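Local coordinates for GTP-binding protein (Thermus thermophilus, PDB 2DBY) that binds guanine nucleotide, seen here as GDP, and probably acts as an ATPase that associates with the 70S ribosome and its 50S subunit, at residues A190-L193 / P197-T200; V210-L215 / A243-E248; A52-F57 / E61-V66; V7-V12 / E129-E134; F287-E292 / G311-D316. One frame throughout, in Å; residues are numbered along the deposited sequence.

How the contacts relate
From the N terminus, contact 4 opens first: its phosphate-binding loop, 7-12, is met by helix 124-156, closing a long loop. Within that loop, contact 3 closes a short turn between helix 48-57 and strand 66-75. Contact 1 follows in series and closes the short turn after helix 187-195, before strand 204-209; Thr200 packs against Glu132 and so joins it to contact 4. Contact 2 then brings the loop after strand 204-209 to helix 243-250, and shares GDP with contact 4, their nearest atoms about 6 Å apart. Contact 5 closes last, in the C-terminal domain, where Gly291 and Glu292 touch Phe57 and Pro64 of contact 3.

Contact 1: A190-L193 / P197-T200; sequences ARFL and PLLT
Pro197 opens the returning chain against the carbonyl of Leu193, near the C-terminal end of helix 187-195. Its ring nitrogen has no hydrogen to give, so the approach of Leu193 O to Pro197 N at 3.3 Å is plain contact; a CA-H...O contact from Pro197 CA to Leu193 O, 3.4 Å and bent to 123° at the hydrogen, accompanies it. The ring carbons CB, CG and CD of Pro197 also lie within 3.9 Å of Leu193 O. Leu198 carries the apolar part. Its CG sits 3.9 Å from Leu193 CD2, the two side chains crossing at about a right angle, while Leu198 CD1 reaches the edge of the Phe192 ring, near its plane, at CE2 (4.2 Å). Phe192 holds its ring there with CG anti to the backbone N (chi1 175°), where Leu143 of helix 124-156 and Leu170 of helix 161-175 also touch it. Beyond Leu198 the chain turns into a 3-10 segment: Leu199 N and Thr200 OG1 are both hydrogen-bonded to the carboxylate of Asp139. The turn thus joins helix 187-195 to helices 124-156 and 161-175; its two segments rely on carbon packing and one weakly polar CH...O approach, with no conventional hydrogen bond between them.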
# COMPACT_ATOMS: atom_id res chain seq x y z
N ALA A 190 13.45 1.41 15.09
CA ALA A 190 12.11 0.87 14.93
C ALA A 190 11.19 1.30 16.08
O ALA A 190 10.03 1.64 15.85
CB ALA A 190 12.17 -0.64 14.84
N ARG A 191 11.70 1.27 17.31
CA ARG A 191 10.87 1.67 18.45
C ARG A 191 10.54 3.15 18.38
O ARG A 191 9.43 3.58 18.67
CB ARG A 191 11.60 1.39 19.77
CG ARG A 191 11.74 -0.09 20.09
CD ARG A 191 12.46 -0.27 21.42
NE ARG A 191 11.76 0.42 22.51
CZ ARG A 191 12.28 0.63 23.71
NH1 ARG A 191 13.51 0.20 23.98
NH2 ARG A 191 11.59 1.25 24.65
N PHE A 192 11.52 3.95 17.97
CA PHE A 192 11.27 5.37 17.87
C PHE A 192 10.20 5.69 16.81
O PHE A 192 9.27 6.47 17.06
CB PHE A 192 12.56 6.12 17.51
CG PHE A 192 12.34 7.58 17.26
CD1 PHE A 192 12.23 8.47 18.34
CD2 PHE A 192 12.14 8.06 15.97
CE1 PHE A 192 11.91 9.80 18.14
CE2 PHE A 192 11.83 9.40 15.76
CZ PHE A 192 11.71 10.27 16.85
N LEU A 193 10.32 5.08 15.63
CA LEU A 193 9.38 5.39 14.55
C LEU A 193 7.96 4.88 14.80
O LEU A 193 7.00 5.41 14.25
CB LEU A 193 9.92 4.87 13.21
CG LEU A 193 11.14 5.62 12.65
CD1 LEU A 193 11.65 4.94 11.38
CD2 LEU A 193 10.74 7.08 12.36
N PRO A 197 5.86 8.49 14.16
CA PRO A 197 5.82 8.19 12.72
C PRO A 197 6.18 9.38 11.84
O PRO A 197 5.31 10.07 11.34
CB PRO A 197 4.36 7.73 12.48
CG PRO A 197 3.84 7.39 13.86
CD PRO A 197 4.51 8.43 14.75
N LEU A 198 7.48 9.59 11.65
CA LEU A 198 7.98 10.70 10.84
C LEU A 198 7.41 10.64 9.42
O LEU A 198 7.24 9.56 8.86
CB LEU A 198 9.51 10.68 10.76
CG LEU A 198 10.21 10.91 12.11
CD1 LEU A 198 11.73 10.89 11.88
CD2 LEU A 198 9.75 12.23 12.72
N LEU A 199 7.13 11.81 8.86
CA LEU A 199 6.56 11.86 7.52
C LEU A 199 7.48 11.23 6.47
O LEU A 199 7.01 10.54 5.54
CB LEU A 199 6.25 13.30 7.14
CG LEU A 199 5.33 14.01 8.14
CD1 LEU A 199 4.98 15.37 7.55
CD2 LEU A 199 4.01 13.21 8.42
N THR A 200 8.79 11.47 6.60
CA THR A 200 9.74 10.93 5.64
C THR A 200 10.11 9.47 5.90
O THR A 200 10.93 8.91 5.17
CB THR A 200 11.06 11.77 5.56
OG1 THR A 200 11.69 11.78 6.83
CG2 THR A 200 10.74 13.20 5.14

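Contact 2: V210-L215 / A243-E248; sequences VAEEDL and ARLEAE. With GDP (guanosine-5'-diphosphate), chain B.
Apolar packing joins Leu215 and Leu245: CD1 of Leu215 meets CD2 of Leu245 at 3.5 Å, tighter than usual for two methyl groups. Leu245 presents CD2 there with its CG anti to the backbone N (chi1 178°). Charged groups line the outer side. Glu212 crosses Leu245 at about a right angle, OE1 lying 3.9 Å from Leu245 CD1, and comes within 4.3 Å of Glu248 OE1, a like charge. Glu248 is paired with Arg244, whose NE donates to Glu248 OE2 over 3.1 Å at 154°, a salt bridge between residues one helical turn apart. The nucleotide is met by Arg244: its N, at the start of helix 243-250, donates to GDP O6 (3.1 Å, 169°), and Arg244 CB lies 3.4 Å from base atom C6. This is the guanine-recognition end of the G-domain pocket, with Asn209 bonded to Ala243 N. The keto oxygen is therefore read by a main-chain N-H, while the nearby carboxylates probably raise one another's proton affinity, an effect Arg244 would offset.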
# COMPACT_ATOMS: atom_id res chain seq x y z
N VAL A 210 3.62 9.04 -17.96
CA VAL A 210 4.20 9.13 -19.29
C VAL A 210 3.14 9.05 -20.39
O VAL A 210 1.98 8.75 -20.12
CB VAL A 210 5.19 7.95 -19.56
CG1 VAL A 210 6.35 8.01 -18.57
CG2 VAL A 210 4.48 6.58 -19.41
N ALA A 211 3.57 9.34 -21.61
CA ALA A 211 2.68 9.21 -22.76
C ALA A 211 2.56 7.68 -22.94
O ALA A 211 3.50 6.95 -22.65
CB ALA A 211 3.33 9.84 -23.99
N GLU A 212 1.42 7.20 -23.45
CA GLU A 212 1.21 5.75 -23.60
C GLU A 212 2.29 4.98 -24.36
O GLU A 212 2.53 3.81 -24.05
CB GLU A 212 -0.16 5.48 -24.23
CG GLU A 212 -0.43 6.27 -25.48
CD GLU A 212 -1.91 6.32 -25.82
OE1 GLU A 212 -2.74 6.46 -24.89
OE2 GLU A 212 -2.25 6.23 -27.01
N GLU A 213 2.94 5.63 -25.33
CA GLU A 213 4.00 4.96 -26.12
C GLU A 213 5.20 4.56 -25.27
O GLU A 213 5.97 3.69 -25.66
CB GLU A 213 4.49 5.86 -27.24
CG GLU A 213 4.95 7.22 -26.78
CD GLU A 213 3.87 8.28 -26.96
OE1 GLU A 213 2.65 7.98 -26.78
OE2 GLU A 213 4.25 9.43 -27.27
N ASP A 214 5.36 5.20 -24.11
CA ASP A 214 6.47 4.89 -23.22
C ASP A 214 6.20 3.74 -22.25
O ASP A 214 7.05 3.41 -21.44
CB ASP A 214 6.87 6.14 -22.43
CG ASP A 214 7.84 7.04 -23.19
OD1 ASP A 214 8.46 6.54 -24.15
OD2 ASP A 214 7.99 8.23 -22.84
N LEU A 215 5.00 3.15 -22.31
CA LEU A 215 4.67 2.03 -21.44
C LEU A 215 5.31 0.78 -22.04
O LEU A 215 5.46 0.68 -23.26
CB LEU A 215 3.14 1.85 -21.33
CG LEU A 215 2.39 3.03 -20.68
CD1 LEU A 215 0.87 2.82 -20.80
CD2 LEU A 215 2.82 3.15 -19.19
N ALA A 243 -1.62 8.29 -17.09
CA ALA A 243 -2.88 8.66 -16.44
C ALA A 243 -3.99 8.78 -17.47
O ALA A 243 -5.12 8.36 -17.24
CB ALA A 243 -2.73 10.01 -15.70
N ARG A 244 -3.69 9.39 -18.60
CA ARG A 244 -4.72 9.53 -19.62
C ARG A 244 -5.22 8.17 -20.09
O ARG A 244 -6.44 7.95 -20.23
CB ARG A 244 -4.19 10.32 -20.82
CG ARG A 244 -5.24 10.49 -21.90
CD ARG A 244 -4.80 11.49 -22.94
NE ARG A 244 -5.71 11.47 -24.08
CZ ARG A 244 -5.57 12.23 -25.16
NH1 ARG A 244 -4.55 13.08 -25.24
NH2 ARG A 244 -6.44 12.14 -26.16
N LEU A 245 -4.31 7.25 -20.34
CA LEU A 245 -4.71 5.91 -20.79
C LEU A 245 -5.55 5.23 -19.71
O LEU A 245 -6.55 4.58 -20.00
CB LEU A 245 -3.49 5.05 -21.08
CG LEU A 245 -3.81 3.61 -21.52
CD1 LEU A 245 -4.57 3.64 -22.84
CD2 LEU A 245 -2.50 2.83 -21.70
N GLU A 246 -5.15 5.36 -18.45
CA GLU A 246 -5.92 4.72 -17.40
C GLU A 246 -7.34 5.27 -17.33
O GLU A 246 -8.29 4.51 -17.10
CB GLU A 246 -5.24 4.90 -16.03
CG GLU A 246 -3.90 4.17 -15.95
CD GLU A 246 -4.02 2.70 -16.30
OE1 GLU A 246 -3.25 2.23 -17.17
OE2 GLU A 246 -4.87 2.01 -15.71
N ALA A 247 -7.49 6.57 -17.50
CA ALA A 247 -8.83 7.15 -17.45
C ALA A 247 -9.68 6.61 -18.60
O ALA A 247 -10.88 6.32 -18.42
CB ALA A 247 -8.75 8.66 -17.53
N GLU A 248 -9.07 6.47 -19.77
CA GLU A 248 -9.80 5.94 -20.94
C GLU A 248 -10.20 4.48 -20.73
O GLU A 248 -11.34 4.09 -20.96
CB GLU A 248 -8.95 6.08 -22.20
CG GLU A 248 -8.70 7.54 -22.57
CD GLU A 248 -7.61 7.73 -23.60
OE1 GLU A 248 -6.89 6.76 -23.90
OE2 GLU A 248 -7.46 8.87 -24.10
PB GDP B . -3.12 17.95 -12.25
O1B GDP B . -2.92 19.46 -12.27
O2B GDP B . -1.84 17.20 -11.59
O3B GDP B . -4.51 17.42 -11.91
O3A GDP B . -2.96 17.57 -13.83
PA GDP B . -4.09 17.15 -14.91
O1A GDP B . -4.77 15.93 -14.48
O2A GDP B . -5.15 18.34 -15.09
O5' GDP B . -3.35 16.86 -16.32
C5' GDP B . -2.73 18.06 -16.79
C4' GDP B . -2.65 18.01 -18.34
O4' GDP B . -1.86 16.86 -18.82
C3' GDP B . -4.00 17.84 -19.03
O3' GDP B . -4.50 18.59 -20.14
C2' GDP B . -4.14 16.30 -19.12
O2' GDP B . -4.99 16.03 -20.26
C1' GDP B . -2.74 15.94 -19.60
N9 GDP B . -2.35 14.54 -19.27
C8 GDP B . -2.44 13.92 -18.03
N7 GDP B . -1.99 12.70 -18.10
C5 GDP B . -1.59 12.44 -19.37
C6 GDP B . -1.01 11.30 -20.03
O6 GDP B . -0.81 10.28 -19.42
N1 GDP B . -0.71 11.39 -21.38
C2 GDP B . -0.95 12.56 -22.07
N2 GDP B . -0.63 12.63 -23.41
N3 GDP B . -1.48 13.64 -21.47
C4 GDP B . -1.81 13.62 -20.14

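Contact 3: A52-F57 / E61-V66; sequences ALQRTF and ERVPPV
Gln54 spans the helix-to-strand connection of the G domain, where helix 48-57 hands the chain through a proline-containing loop to strand 66-75. Its CB rests 3.8 Å from CG1 of Val66, the first residue of that strand. The next carbon, CG, stands anti to the backbone N (chi1 171°), which sends the extended side chain out across the loop, where CG lies 3.5 Å from Val63 CG2. CD continues beside the same methyl group at 3.4 Å, the two side chains running at a slant to each other, and OE1 lies beside it too, at 4.1 Å. At the tip, NE2 touches both Val63 CG2 and Val66 CG1 and donates to the carbonyl O of Pro64. The acceptor lies in the amide plane of Gln54, whereas the donor is tilted 20° from the carbonyl plane. A polar tip is thus gripped between methyl groups and main chain. The Pro64 ring packs against Phe57, CG facing Phe57 CB at 4.2 Å and CD facing Phe57 O. Phe57 turns its ring toward the C-terminal domain, where it meets Trp338 and Leu332. The bond that spans the turn, Gln54 NE2 to Pro64 O, measures 2.8 Å and is nearly straight at 173°.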
# COMPACT_ATOMS: atom_id res chain seq x y z
N ALA A 52 -8.90 -19.63 -9.60
CA ALA A 52 -8.34 -20.97 -9.48
C ALA A 52 -9.09 -21.69 -8.35
O ALA A 52 -9.48 -22.85 -8.50
CB ALA A 52 -6.84 -20.89 -9.17
N LEU A 53 -9.28 -21.01 -7.22
CA LEU A 53 -10.02 -21.59 -6.09
C LEU A 53 -11.48 -21.80 -6.45
O LEU A 53 -12.10 -22.79 -6.05
CB LEU A 53 -9.91 -20.68 -4.88
CG LEU A 53 -8.53 -20.79 -4.25
CD1 LEU A 53 -8.29 -19.60 -3.31
CD2 LEU A 53 -8.41 -22.12 -3.53
N GLN A 54 -12.02 -20.86 -7.22
CA GLN A 54 -13.40 -20.94 -7.65
C GLN A 54 -13.63 -22.22 -8.46
O GLN A 54 -14.63 -22.88 -8.27
CB GLN A 54 -13.78 -19.72 -8.48
CG GLN A 54 -15.14 -19.82 -9.15
CD GLN A 54 -15.43 -18.63 -10.06
OE1 GLN A 54 -14.77 -18.44 -11.07
NE2 GLN A 54 -16.41 -17.81 -9.68
N ARG A 55 -12.71 -22.56 -9.37
CA ARG A 55 -12.91 -23.78 -10.16
C ARG A 55 -12.83 -25.01 -9.24
O ARG A 55 -13.58 -25.98 -9.41
CB ARG A 55 -11.87 -23.92 -11.29
CG ARG A 55 -11.97 -25.28 -11.99
CD ARG A 55 -10.72 -25.66 -12.77
NE ARG A 55 -9.54 -25.91 -11.94
CZ ARG A 55 -9.33 -27.00 -11.21
NH1 ARG A 55 -10.22 -28.00 -11.18
NH2 ARG A 55 -8.19 -27.11 -10.52
N THR A 56 -11.93 -24.96 -8.27
CA THR A 56 -11.77 -26.07 -7.34
C THR A 56 -13.05 -26.36 -6.56
O THR A 56 -13.37 -27.52 -6.31
CB THR A 56 -10.63 -25.78 -6.34
OG1 THR A 56 -9.38 -25.73 -7.04
CG2 THR A 56 -10.57 -26.87 -5.26
N PHE A 57 -13.80 -25.32 -6.21
CA PHE A 57 -15.01 -25.52 -5.42
C PHE A 57 -16.33 -25.49 -6.20
O PHE A 57 -17.40 -25.55 -5.61
CB PHE A 57 -15.02 -24.53 -4.25
CG PHE A 57 -13.94 -24.80 -3.23
CD1 PHE A 57 -12.73 -24.10 -3.23
CD2 PHE A 57 -14.12 -25.81 -2.29
CE1 PHE A 57 -11.71 -24.40 -2.30
CE2 PHE A 57 -13.11 -26.12 -1.36
CZ PHE A 57 -11.91 -25.42 -1.37
N GLU A 61 -23.57 -27.37 -11.55
CA GLU A 61 -23.74 -26.14 -12.31
C GLU A 61 -23.54 -24.94 -11.40
O GLU A 61 -23.69 -23.79 -11.83
CB GLU A 61 -25.15 -26.07 -12.91
CG GLU A 61 -25.56 -27.33 -13.65
CD GLU A 61 -26.76 -27.10 -14.53
OE1 GLU A 61 -26.61 -26.43 -15.58
OE2 GLU A 61 -27.86 -27.58 -14.18
N ARG A 62 -23.20 -25.22 -10.15
CA ARG A 62 -22.97 -24.17 -9.17
C ARG A 62 -21.50 -23.76 -9.16
O ARG A 62 -20.59 -24.60 -9.25
CB ARG A 62 -23.38 -24.64 -7.77
CG ARG A 62 -24.82 -25.12 -7.67
CD ARG A 62 -25.21 -25.46 -6.24
NE ARG A 62 -26.55 -26.04 -6.16
CZ ARG A 62 -27.15 -26.44 -5.04
NH1 ARG A 62 -26.53 -26.32 -3.87
NH2 ARG A 62 -28.37 -26.96 -5.09
N VAL A 63 -21.27 -22.46 -9.07
CA VAL A 63 -19.92 -21.90 -9.03
C VAL A 63 -19.95 -20.82 -7.96
O VAL A 63 -20.81 -19.94 -7.98
CB VAL A 63 -19.51 -21.33 -10.42
CG1 VAL A 63 -20.70 -20.66 -11.07
CG2 VAL A 63 -18.36 -20.35 -10.28
N PRO A 64 -19.05 -20.89 -6.97
CA PRO A 64 -19.07 -19.86 -5.94
C PRO A 64 -18.60 -18.51 -6.45
O PRO A 64 -17.67 -18.42 -7.26
CB PRO A 64 -18.16 -20.43 -4.86
CG PRO A 64 -17.16 -21.22 -5.66
CD PRO A 64 -18.03 -21.92 -6.68
N PRO A 65 -19.25 -17.44 -5.99
CA PRO A 65 -18.86 -16.09 -6.41
C PRO A 65 -17.49 -15.80 -5.80
O PRO A 65 -17.12 -16.38 -4.77
CB PRO A 65 -19.94 -15.21 -5.79
CG PRO A 65 -21.10 -16.14 -5.58
CD PRO A 65 -20.45 -17.40 -5.13
N VAL A 66 -16.73 -14.90 -6.42
CA VAL A 66 -15.43 -14.52 -5.89
C VAL A 66 -15.53 -13.06 -5.40
O VAL A 66 -16.24 -12.24 -6.01
CB VAL A 66 -14.29 -14.63 -6.95
CG1 VAL A 66 -14.15 -16.05 -7.41
CG2 VAL A 66 -14.57 -13.71 -8.13

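Contact 4: V7-V12 / E129-E134; sequences VGLPNV and EVVETE. With GDP (guanosine-5'-diphosphate), chain B.
Leu9 drives both branches into the flank of helix 124-156. CD1 meets Val130 at its CB (3.8 Å) and, almost as closely, at CG1, while CD2 lies 4.0 Å from Val131 CG2. The two valines receive the leucine differently: its side chain slants across Val130, whereas Leu9 and Val131 run antiparallel alongside each other. Val131 is buried, packed also on Phe93 and His105, and Val7 points the same way from the end of strand 3-7, touching Phe93 and Ile97. Val130, partly exposed at the margin of the contact, is the looser side. Beyond Leu9 the chain turns from helix 124-156 to the nucleotide, as the phosphate-binding loop of a P-loop NTPase, the strand-loop-helix element leading to Lys14 and Ser15. Val12 N donates to GDP O2B at 2.9 Å and 164°. Asn11 N approaches GDP O1B more closely, 2.6 Å, along a bent path (131°). Gly13 N and Lys14 N bond to the nucleotide as well. Pro10 and Asn11 form the exposed side of the loop, with Asn11 ND2 3.7 Å from GDP O1B.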
# COMPACT_ATOMS: atom_id res chain seq x y z
N VAL A 7 0.07 12.33 -4.11
CA VAL A 7 0.37 13.76 -4.10
C VAL A 7 0.90 14.20 -5.45
O VAL A 7 1.36 13.39 -6.24
CB VAL A 7 1.41 14.12 -3.01
CG1 VAL A 7 0.96 13.59 -1.67
CG2 VAL A 7 2.75 13.59 -3.35
N GLY A 8 0.80 15.50 -5.71
CA GLY A 8 1.31 15.99 -6.98
C GLY A 8 1.30 17.50 -7.02
O GLY A 8 0.39 18.12 -6.47
N LEU A 9 2.31 18.10 -7.64
CA LEU A 9 2.31 19.55 -7.75
C LEU A 9 1.39 19.81 -8.95
O LEU A 9 0.88 18.88 -9.56
CB LEU A 9 3.74 20.06 -7.97
CG LEU A 9 4.71 19.77 -6.82
CD1 LEU A 9 6.00 20.57 -7.00
CD2 LEU A 9 4.06 20.10 -5.48
N PRO A 10 1.15 21.08 -9.29
CA PRO A 10 0.27 21.37 -10.43
C PRO A 10 0.59 20.81 -11.80
O PRO A 10 1.75 20.73 -12.24
CB PRO A 10 0.23 22.90 -10.45
CG PRO A 10 0.29 23.23 -8.98
CD PRO A 10 1.37 22.29 -8.48
N ASN A 11 -0.47 20.43 -12.50
CA ASN A 11 -0.39 19.92 -13.86
C ASN A 11 0.58 18.77 -14.13
O ASN A 11 1.45 18.87 -15.00
CB ASN A 11 -0.08 21.11 -14.79
CG ASN A 11 -1.05 22.27 -14.57
OD1 ASN A 11 -0.67 23.34 -14.09
ND2 ASN A 11 -2.32 22.05 -14.91
N VAL A 12 0.43 17.67 -13.39
CA VAL A 12 1.27 16.50 -13.61
C VAL A 12 0.41 15.29 -14.02
O VAL A 12 0.93 14.19 -14.24
CB VAL A 12 2.10 16.16 -12.36
CG1 VAL A 12 2.94 17.39 -11.96
CG2 VAL A 12 1.19 15.77 -11.19
N GLU A 129 11.67 16.97 -5.02
CA GLU A 129 12.40 17.70 -3.98
C GLU A 129 11.54 18.73 -3.25
O GLU A 129 11.73 18.96 -2.05
CB GLU A 129 13.64 18.38 -4.58
CG GLU A 129 14.45 19.13 -3.53
CD GLU A 129 15.67 19.84 -4.10
OE1 GLU A 129 16.42 20.45 -3.30
OE2 GLU A 129 15.89 19.78 -5.33
N VAL A 130 10.60 19.36 -3.96
CA VAL A 130 9.72 20.35 -3.34
C VAL A 130 8.89 19.70 -2.24
O VAL A 130 8.83 20.19 -1.12
CB VAL A 130 8.76 21.03 -4.37
CG1 VAL A 130 7.65 21.79 -3.63
CG2 VAL A 130 9.55 22.00 -5.25
N VAL A 131 8.26 18.57 -2.56
CA VAL A 131 7.46 17.90 -1.55
C VAL A 131 8.33 17.37 -0.43
O VAL A 131 8.03 17.57 0.75
CB VAL A 131 6.65 16.73 -2.16
CG1 VAL A 131 6.02 15.87 -1.05
CG2 VAL A 131 5.57 17.30 -3.08
N GLU A 132 9.43 16.72 -0.80
CA GLU A 132 10.33 16.11 0.18
C GLU A 132 10.87 17.17 1.12
O GLU A 132 10.98 16.94 2.32
CB GLU A 132 11.44 15.37 -0.56
CG GLU A 132 12.53 14.74 0.31
CD GLU A 132 12.04 13.66 1.25
OE1 GLU A 132 11.03 12.98 0.96
OE2 GLU A 132 12.71 13.48 2.30
N THR A 133 11.22 18.34 0.58
CA THR A 133 11.73 19.42 1.44
C THR A 133 10.71 19.82 2.52
O THR A 133 11.07 19.95 3.69
CB THR A 133 12.15 20.60 0.56
OG1 THR A 133 13.38 20.24 -0.08
CG2 THR A 133 12.35 21.88 1.38
N GLU A 134 9.43 19.96 2.16
CA GLU A 134 8.42 20.30 3.16
C GLU A 134 8.27 19.18 4.21
O GLU A 134 8.07 19.43 5.41
CB GLU A 134 7.06 20.56 2.49
CG GLU A 134 7.02 21.79 1.55
CD GLU A 134 7.62 23.05 2.18
OE1 GLU A 134 8.74 23.43 1.77
OE2 GLU A 134 6.97 23.66 3.06
PB GDP B . -3.12 17.95 -12.25
O1B GDP B . -2.92 19.46 -12.27
O2B GDP B . -1.84 17.20 -11.59
O3B GDP B . -4.51 17.42 -11.91
O3A GDP B . -2.96 17.57 -13.83
PA GDP B . -4.09 17.15 -14.91
O1A GDP B . -4.77 15.93 -14.48
O2A GDP B . -5.15 18.34 -15.09
O5' GDP B . -3.35 16.86 -16.32
C5' GDP B . -2.73 18.06 -16.79
C4' GDP B . -2.65 18.01 -18.34
O4' GDP B . -1.86 16.86 -18.82
C3' GDP B . -4.00 17.84 -19.03
O3' GDP B . -4.50 18.59 -20.14
C2' GDP B . -4.14 16.30 -19.12
O2' GDP B . -4.99 16.03 -20.26
C1' GDP B . -2.74 15.94 -19.60
N9 GDP B . -2.35 14.54 -19.27
C8 GDP B . -2.44 13.92 -18.03
N7 GDP B . -1.99 12.70 -18.10
C5 GDP B . -1.59 12.44 -19.37
C6 GDP B . -1.01 11.30 -20.03
O6 GDP B . -0.81 10.28 -19.42
N1 GDP B . -0.71 11.39 -21.38
C2 GDP B . -0.95 12.56 -22.07
N2 GDP B . -0.63 12.63 -23.41
N3 GDP B . -1.48 13.64 -21.47
C4 GDP B . -1.81 13.62 -20.14

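Contact 5: F287-E292 / G311-D316; sequences FFTAGE and GEIHSD
In the C-terminal domain, probably a ubiquitin-like fold of the TGS type, helix 306-313 lies over strand 284-290 and closes on it through Ile313, near the helix's C-terminal end. Its CD1 is the atom that does most of the touching. It reaches Thr289 CG2 tip to tip at 3.5 Å, and the same methyl also comes to the edge of the Phe287 ring, near the ring plane, 3.9 Å from CE1. Ile313 CG1 follows along the same edge, 4.0 Å from Phe287 CZ. Thr289 can offer its methyl because CG2 stands anti to the carbonyl carbon, while OG1 (chi1 52°) is hydrogen-bonded to Trp298 NE1 of the adjacent strand 295-301. The indole of Trp298 also stacks on the Phe287 ring, so one tryptophan serves both strand residues. With the hydroxyl of Thr289 engaged by that neighbour, the contact between these two segments is carbon to carbon, and the join is made by apolar packing.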
# COMPACT_ATOMS: atom_id res chain seq x y z
N PHE A 287 -4.85 -13.29 2.26
CA PHE A 287 -5.16 -14.68 2.66
C PHE A 287 -6.58 -14.89 2.14
O PHE A 287 -7.31 -13.92 1.87
CB PHE A 287 -5.02 -14.93 4.18
CG PHE A 287 -6.12 -14.38 5.03
CD1 PHE A 287 -7.35 -15.04 5.14
CD2 PHE A 287 -5.92 -13.21 5.78
CE1 PHE A 287 -8.36 -14.55 5.98
CE2 PHE A 287 -6.92 -12.72 6.61
CZ PHE A 287 -8.14 -13.39 6.72
N PHE A 288 -6.98 -16.16 1.97
CA PHE A 288 -8.30 -16.45 1.42
C PHE A 288 -9.19 -17.29 2.30
O PHE A 288 -8.71 -18.00 3.18
CB PHE A 288 -8.17 -17.27 0.10
CG PHE A 288 -7.29 -16.64 -0.95
CD1 PHE A 288 -5.95 -16.97 -1.04
CD2 PHE A 288 -7.83 -15.73 -1.84
CE1 PHE A 288 -5.13 -16.39 -2.03
CE2 PHE A 288 -7.03 -15.13 -2.83
CZ PHE A 288 -5.68 -15.47 -2.93
N THR A 289 -10.49 -17.19 2.07
CA THR A 289 -11.45 -18.11 2.69
C THR A 289 -12.06 -18.72 1.42
O THR A 289 -12.36 -18.00 0.46
CB THR A 289 -12.49 -17.43 3.61
OG1 THR A 289 -13.15 -16.35 2.94
CG2 THR A 289 -11.80 -16.95 4.86
N ALA A 290 -12.21 -20.03 1.40
CA ALA A 290 -12.71 -20.66 0.18
C ALA A 290 -13.57 -21.89 0.46
O ALA A 290 -13.24 -22.71 1.31
CB ALA A 290 -11.54 -21.05 -0.71
N GLY A 291 -14.66 -21.97 -0.29
CA GLY A 291 -15.60 -23.07 -0.14
C GLY A 291 -16.66 -22.97 -1.22
O GLY A 291 -16.65 -22.06 -2.05
N GLU A 292 -17.61 -23.90 -1.20
CA GLU A 292 -18.66 -23.91 -2.22
C GLU A 292 -19.50 -22.65 -2.26
O GLU A 292 -20.04 -22.30 -3.32
CB GLU A 292 -19.58 -25.12 -2.02
CG GLU A 292 -20.07 -25.69 -3.33
CD GLU A 292 -21.19 -26.72 -3.16
OE1 GLU A 292 -21.09 -27.56 -2.23
OE2 GLU A 292 -22.15 -26.68 -3.96
N GLY A 311 -10.02 -12.34 13.07
CA GLY A 311 -10.82 -11.19 13.44
C GLY A 311 -11.28 -10.40 12.24
O GLY A 311 -12.33 -9.76 12.29
N GLU A 312 -10.51 -10.42 11.16
CA GLU A 312 -10.90 -9.72 9.94
C GLU A 312 -12.17 -10.34 9.34
O GLU A 312 -13.05 -9.64 8.85
CB GLU A 312 -9.76 -9.75 8.91
CG GLU A 312 -8.58 -8.86 9.27
CD GLU A 312 -8.96 -7.39 9.30
OE1 GLU A 312 -8.46 -6.67 10.20
OE2 GLU A 312 -9.74 -6.95 8.43
N ILE A 313 -12.25 -11.67 9.39
CA ILE A 313 -13.41 -12.39 8.85
C ILE A 313 -14.63 -12.15 9.75
O ILE A 313 -15.69 -11.75 9.27
CB ILE A 313 -13.15 -13.89 8.78
CG1 ILE A 313 -11.87 -14.16 8.02
CG2 ILE A 313 -14.33 -14.59 8.10
CD1 ILE A 313 -11.41 -15.58 8.11
N HIS A 314 -14.45 -12.41 11.04
CA HIS A 314 -15.50 -12.21 12.03
C HIS A 314 -14.85 -11.73 13.34
O HIS A 314 -14.01 -12.42 13.92
CB HIS A 314 -16.27 -13.51 12.26
CG HIS A 314 -17.14 -13.90 11.11
ND1 HIS A 314 -18.16 -13.09 10.64
CD2 HIS A 314 -17.15 -15.01 10.33
CE1 HIS A 314 -18.74 -13.69 9.61
NE2 HIS A 314 -18.15 -14.85 9.40
N SER A 315 -15.23 -10.53 13.78
CA SER A 315 -14.66 -9.93 15.00
C SER A 315 -14.50 -10.95 16.13
O SER A 315 -13.41 -11.08 16.70
CB SER A 315 -15.54 -8.77 15.47
OG SER A 315 -15.59 -7.75 14.48
N ASP A 316 -15.58 -11.65 16.44
CA ASP A 316 -15.61 -12.68 17.47
C ASP A 316 -14.41 -13.63 17.43
O ASP A 316 -13.67 -13.77 18.41
CB ASP A 316 -16.88 -13.53 17.32
CG ASP A 316 -18.08 -12.92 18.00
OD1 ASP A 316 -18.27 -11.69 17.91
OD2 ASP A 316 -18.85 -13.69 18.62